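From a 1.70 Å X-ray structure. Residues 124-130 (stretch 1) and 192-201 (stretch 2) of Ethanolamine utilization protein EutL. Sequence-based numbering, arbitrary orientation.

Stretch 1 (124-130) YAQCVSR
Stretch 2 (192-201) SQSACKAACD

Three cysteines form the heart of this contact, yet no disulfide joins them. Cys127 SG packs 3.9 Å from Cys196 CB, and Cys127 CB lies 4.1 Å from Cys200 SG. These are apolar contacts between a strand, 124-128, and a helix, 193-201. The two run almost exactly antiparallel, at 174°, and their axes approach to 7.8 Å. In this register, Ala125 CA sits 4.9 Å from Cys200 CA, Cys127 CA 5.8 Å from Lys197 CA, and Ser129 CA 5.9 Å from Gln193 CA.

The strand is extended, with phi from -142° to -89° and psi from 77° to 129°. Its side chains alternate, so Ala125 and Cys127 point toward the helix while Gln126 and Val128 point away. Cys127 has chi1 t. Cys196 and Cys200 point toward the strand, both with chi1 m. Cys200 SG rests against strand backbone, 3.6 Å from Gln126 C and 3.7 Å from Cys127 N. Ala125 CB lies 4.1 Å from Cys200 CB, an apolar contact where the two backbones come closest in the register.

After Val128 the chain leaves the strand. Ser129 takes phi/psi -78/-22 and chi1 p. Gln193 reaches it with chi1 m, chi2 t and chi3 9°. Gln193 NE2 donates to Ser129 O at 2.8 Å; the 119° angle at the hydrogen makes this bond weak despite its short length.

The helix has regular phi near -65° and psi near -40°. Ser192, at -63/165 with chi1 p, caps its start: Ser192 OG accepts from Ala195 N at 3.1 Å. Backbone bonds then run from residue i+4 N to residue i O, including Cys200 N to Cys196 O at 2.9 Å. One turn apart, Lys197 (chi1-4 t, p, t, t) and Asp201 (chi1 m) form a salt bridge, with NZ of Lys197 3.1 Å from OD1 of Asp201.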

ATOM      1  N   TYR C 124      -4.709 -10.903 -16.916  1.00 22.42           N
ATOM      2  CA  TYR C 124      -5.317 -10.078 -17.966  1.00 23.30           C
ATOM      3  C   TYR C 124      -4.371 -10.091 -19.142  1.00 24.26           C
ATOM      4  O   TYR C 124      -3.182  -9.835 -18.972  1.00 25.62           O
ATOM      5  CB  TYR C 124      -5.504  -8.665 -17.448  1.00 23.14           C
ATOM      6  CG  TYR C 124      -6.406  -7.702 -18.230  1.00 23.48           C
ATOM      7  CD1 TYR C 124      -7.723  -8.023 -18.515  1.00 24.26           C
ATOM      8  CD2 TYR C 124      -5.951  -6.418 -18.554  1.00 23.70           C
ATOM      9  CE1 TYR C 124      -8.536  -7.122 -19.167  1.00 24.40           C
ATOM     10  CE2 TYR C 124      -6.768  -5.505 -19.209  1.00 24.22           C
ATOM     11  CZ  TYR C 124      -8.056  -5.861 -19.494  1.00 24.81           C
ATOM     12  OH  TYR C 124      -8.895  -4.932 -20.131  1.00 25.60           O
ATOM     13  N   ALA C 125      -4.889 -10.393 -20.319  1.00 24.53           N
ATOM     14  CA  ALA C 125      -4.080 -10.409 -21.529  1.00 26.40           C
ATOM     15  C   ALA C 125      -4.947  -9.843 -22.641  1.00 27.87           C
ATOM     16  O   ALA C 125      -5.526 -10.584 -23.443  1.00 30.11           O
ATOM     17  CB  ALA C 125      -3.609 -11.808 -21.850  1.00 28.33           C
ATOM     18  N   GLN C 126      -5.070  -8.522 -22.629  1.00 26.26           N
ATOM     19  CA  GLN C 126      -6.061  -7.823 -23.435  1.00 28.03           C
ATOM     20  C   GLN C 126      -5.363  -7.133 -24.586  1.00 28.05           C
ATOM     21  O   GLN C 126      -4.431  -6.354 -24.389  1.00 27.88           O
ATOM     22  CB  GLN C 126      -6.822  -6.814 -22.572  1.00 29.30           C
ATOM     23  CG  GLN C 126      -7.859  -5.956 -23.315  1.00 33.55           C
ATOM     24  CD  GLN C 126      -9.099  -6.723 -23.744  1.00 39.28           C
ATOM     25  OE1 GLN C 126      -9.340  -7.855 -23.315  1.00 39.45           O
ATOM     26  NE2 GLN C 126      -9.894  -6.103 -24.611  1.00 43.33           N
ATOM     27  N   CYS C 127      -5.812  -7.427 -25.794  1.00 28.70           N
ATOM     28  CA  CYS C 127      -5.306  -6.739 -26.950  1.00 32.94           C
ATOM     29  C   CYS C 127      -6.189  -5.512 -27.151  1.00 32.49           C
ATOM     30  O   CYS C 127      -7.375  -5.643 -27.441  1.00 34.90           O
ATOM     31  CB  CYS C 127      -5.320  -7.647 -28.172  1.00 39.01           C
ATOM     32  SG  CYS C 127      -4.573  -6.880 -29.621  1.00 46.45           S
ATOM     33  N   VAL C 128      -5.619  -4.338 -26.938  1.00 29.56           N
ATOM     34  CA  VAL C 128      -6.309  -3.073 -27.184  1.00 29.33           C
ATOM     35  C   VAL C 128      -5.977  -2.731 -28.625  1.00 31.21           C
ATOM     36  O   VAL C 128      -4.875  -2.282 -28.926  1.00 31.77           O
ATOM     37  CB  VAL C 128      -5.862  -1.966 -26.221  1.00 29.50           C
ATOM     38  CG1 VAL C 128      -6.570  -0.641 -26.537  1.00 31.38           C
ATOM     39  CG2 VAL C 128      -6.098  -2.375 -24.775  1.00 28.80           C
ATOM     40  N   SER C 129      -6.906  -2.982 -29.533  1.00 31.86           N
ATOM     41  CA  SER C 129      -6.551  -2.911 -30.940  1.00 34.11           C
ATOM     42  C   SER C 129      -6.474  -1.460 -31.421  1.00 31.99           C
ATOM     43  O   SER C 129      -5.785  -1.177 -32.398  1.00 33.68           O
ATOM     44  CB  SER C 129      -7.540  -3.714 -31.780  1.00 39.57           C
ATOM     45  OG  SER C 129      -8.824  -3.152 -31.695  1.00 43.92           O
ATOM     46  N   ARG C 130      -7.137  -0.548 -30.703  1.00 30.35           N
ATOM     47  CA  ARG C 130      -7.129   0.864 -31.067  1.00 30.85           C
ATOM     48  C   ARG C 130      -7.168   1.761 -29.825  1.00 30.22           C
ATOM     49  O   ARG C 130      -8.248   2.042 -29.275  1.00 30.37           O
ATOM     50  CB  ARG C 130      -8.317   1.137 -31.984  1.00 34.42           C
ATOM     51  CG  ARG C 130      -8.328   2.501 -32.630  1.00 39.54           C
ATOM     52  CD  ARG C 130      -9.521   2.627 -33.578  1.00 45.61           C
ATOM     53  NE  ARG C 130      -9.431   3.833 -34.389  1.00 50.82           N
ATOM     54  CZ  ARG C 130     -10.313   4.181 -35.320  1.00 54.83           C
ATOM     55  NH1 ARG C 130     -11.377   3.422 -35.561  1.00 53.99           N
ATOM     56  NH2 ARG C 130     -10.134   5.299 -36.007  1.00 58.65           N
ATOM     57  N   SER C 192       2.305  -4.118 -33.985  1.00 36.53           N
ATOM     58  CA  SER C 192       1.152  -4.325 -34.849  1.00 38.21           C
ATOM     59  C   SER C 192       0.051  -5.041 -34.063  1.00 37.53           C
ATOM     60  O   SER C 192       0.305  -5.596 -32.991  1.00 36.38           O
ATOM     61  CB  SER C 192       1.533  -5.128 -36.080  1.00 40.33           C
ATOM     62  OG  SER C 192       1.820  -6.469 -35.737  1.00 40.81           O
ATOM     63  N   GLN C 193      -1.170  -5.044 -34.583  1.00 38.07           N
ATOM     64  CA  GLN C 193      -2.251  -5.735 -33.881  1.00 40.93           C
ATOM     65  C   GLN C 193      -1.966  -7.242 -33.771  1.00 38.09           C
ATOM     66  O   GLN C 193      -2.228  -7.846 -32.728  1.00 36.75           O
ATOM     67  CB  GLN C 193      -3.593  -5.479 -34.578  1.00 50.97           C
ATOM     68  CG  GLN C 193      -4.100  -4.066 -34.293  1.00 61.55           C
ATOM     69  CD  GLN C 193      -5.414  -3.746 -34.963  1.00 71.76           C
ATOM     70  OE1 GLN C 193      -6.070  -4.618 -35.537  1.00 74.47           O
ATOM     71  NE2 GLN C 193      -5.806  -2.481 -34.900  1.00 75.87           N
ATOM     72  N   SER C 194      -1.395  -7.832 -34.818  1.00 39.30           N
ATOM     73  CA  SER C 194      -1.081  -9.261 -34.795  1.00 40.78           C
ATOM     74  C   SER C 194       0.057  -9.542 -33.794  1.00 38.35           C
ATOM     75  O   SER C 194       0.020 -10.543 -33.072  1.00 37.45           O
ATOM     76  CB  SER C 194      -0.745  -9.768 -36.204  1.00 45.13           C
ATOM     77  OG  SER C 194       0.533  -9.349 -36.651  1.00 48.04           O
ATOM     78  N   ALA C 195       1.032  -8.642 -33.706  1.00 35.98           N
ATOM     79  CA  ALA C 195       2.116  -8.817 -32.731  1.00 34.86           C
ATOM     80  C   ALA C 195       1.621  -8.664 -31.300  1.00 33.24           C
ATOM     81  O   ALA C 195       2.074  -9.383 -30.406  1.00 31.72           O
ATOM     82  CB  ALA C 195       3.241  -7.833 -32.992  1.00 35.49           C
ATOM     83  N   CYS C 196       0.700  -7.733 -31.066  1.00 32.20           N
ATOM     84  CA  CYS C 196       0.138  -7.575 -29.722  1.00 31.14           C
ATOM     85  C   CYS C 196      -0.688  -8.811 -29.358  1.00 30.94           C
ATOM     86  O   CYS C 196      -0.628  -9.285 -28.233  1.00 30.31           O
ATOM     87  CB  CYS C 196      -0.707  -6.304 -29.618  1.00 30.66           C
ATOM     88  SG  CYS C 196       0.295  -4.785 -29.646  1.00 32.89           S
ATOM     89  N   LYS C 197      -1.418  -9.368 -30.320  1.00 31.94           N
ATOM     90  CA  LYS C 197      -2.177 -10.587 -30.051  1.00 33.42           C
ATOM     91  C   LYS C 197      -1.247 -11.771 -29.729  1.00 31.76           C
ATOM     92  O   LYS C 197      -1.512 -12.568 -28.814  1.00 31.77           O
ATOM     93  CB  LYS C 197      -3.072 -10.926 -31.241  1.00 39.98           C
ATOM     94  CG  LYS C 197      -3.829 -12.237 -31.100  1.00 49.36           C
ATOM     95  CD  LYS C 197      -4.729 -12.245 -29.871  1.00 58.10           C
ATOM     96  CE  LYS C 197      -5.511 -13.552 -29.763  1.00 65.56           C
ATOM     97  NZ  LYS C 197      -6.207 -13.680 -28.453  1.00 67.92           N
ATOM     98  N   ALA C 198      -0.140 -11.868 -30.450  1.00 31.87           N
ATOM     99  CA  ALA C 198       0.835 -12.932 -30.197  1.00 31.89           C
ATOM    100  C   ALA C 198       1.440 -12.753 -28.786  1.00 31.15           C
ATOM    101  O   ALA C 198       1.728 -13.726 -28.090  1.00 30.43           O
ATOM    102  CB  ALA C 198       1.914 -12.922 -31.234  1.00 33.84           C
ATOM    103  N   ALA C 199       1.635 -11.509 -28.372  1.00 30.32           N
ATOM    104  CA  ALA C 199       2.206 -11.255 -27.046  1.00 29.51           C
ATOM    105  C   ALA C 199       1.184 -11.661 -25.978  1.00 29.25           C
ATOM    106  O   ALA C 199       1.534 -12.283 -24.961  1.00 28.89           O
ATOM    107  CB  ALA C 199       2.603  -9.780 -26.895  1.00 28.43           C
ATOM    108  N   CYS C 200      -0.086 -11.346 -26.219  1.00 28.43           N
ATOM    109  CA  CYS C 200      -1.140 -11.711 -25.275  1.00 27.96           C
ATOM    110  C   CYS C 200      -1.226 -13.238 -25.132  1.00 28.39           C
ATOM    111  O   CYS C 200      -1.328 -13.746 -24.018  1.00 27.73           O
ATOM    112  CB  CYS C 200      -2.503 -11.166 -25.722  1.00 28.99           C
ATOM    113  SG  CYS C 200      -2.690  -9.384 -25.528  1.00 28.97           S
ATOM    114  N   ASP C 201      -1.171 -13.952 -26.255  1.00 28.92           N
ATOM    115  CA  ASP C 201      -1.309 -15.408 -26.232  1.00 30.16           C
ATOM    116  C   ASP C 201      -0.149 -16.023 -25.450  1.00 29.39           C
ATOM    117  O   ASP C 201      -0.344 -16.923 -24.629  1.00 28.91           O
ATOM    118  CB  ASP C 201      -1.341 -15.996 -27.649  1.00 33.99           C
ATOM    119  CG  ASP C 201      -2.620 -15.652 -28.416  1.00 39.06           C
ATOM    120  OD1 ASP C 201      -3.615 -15.175 -27.811  1.00 40.35           O
ATOM    121  OD2 ASP C 201      -2.613 -15.882 -29.645  1.00 41.40           O
TER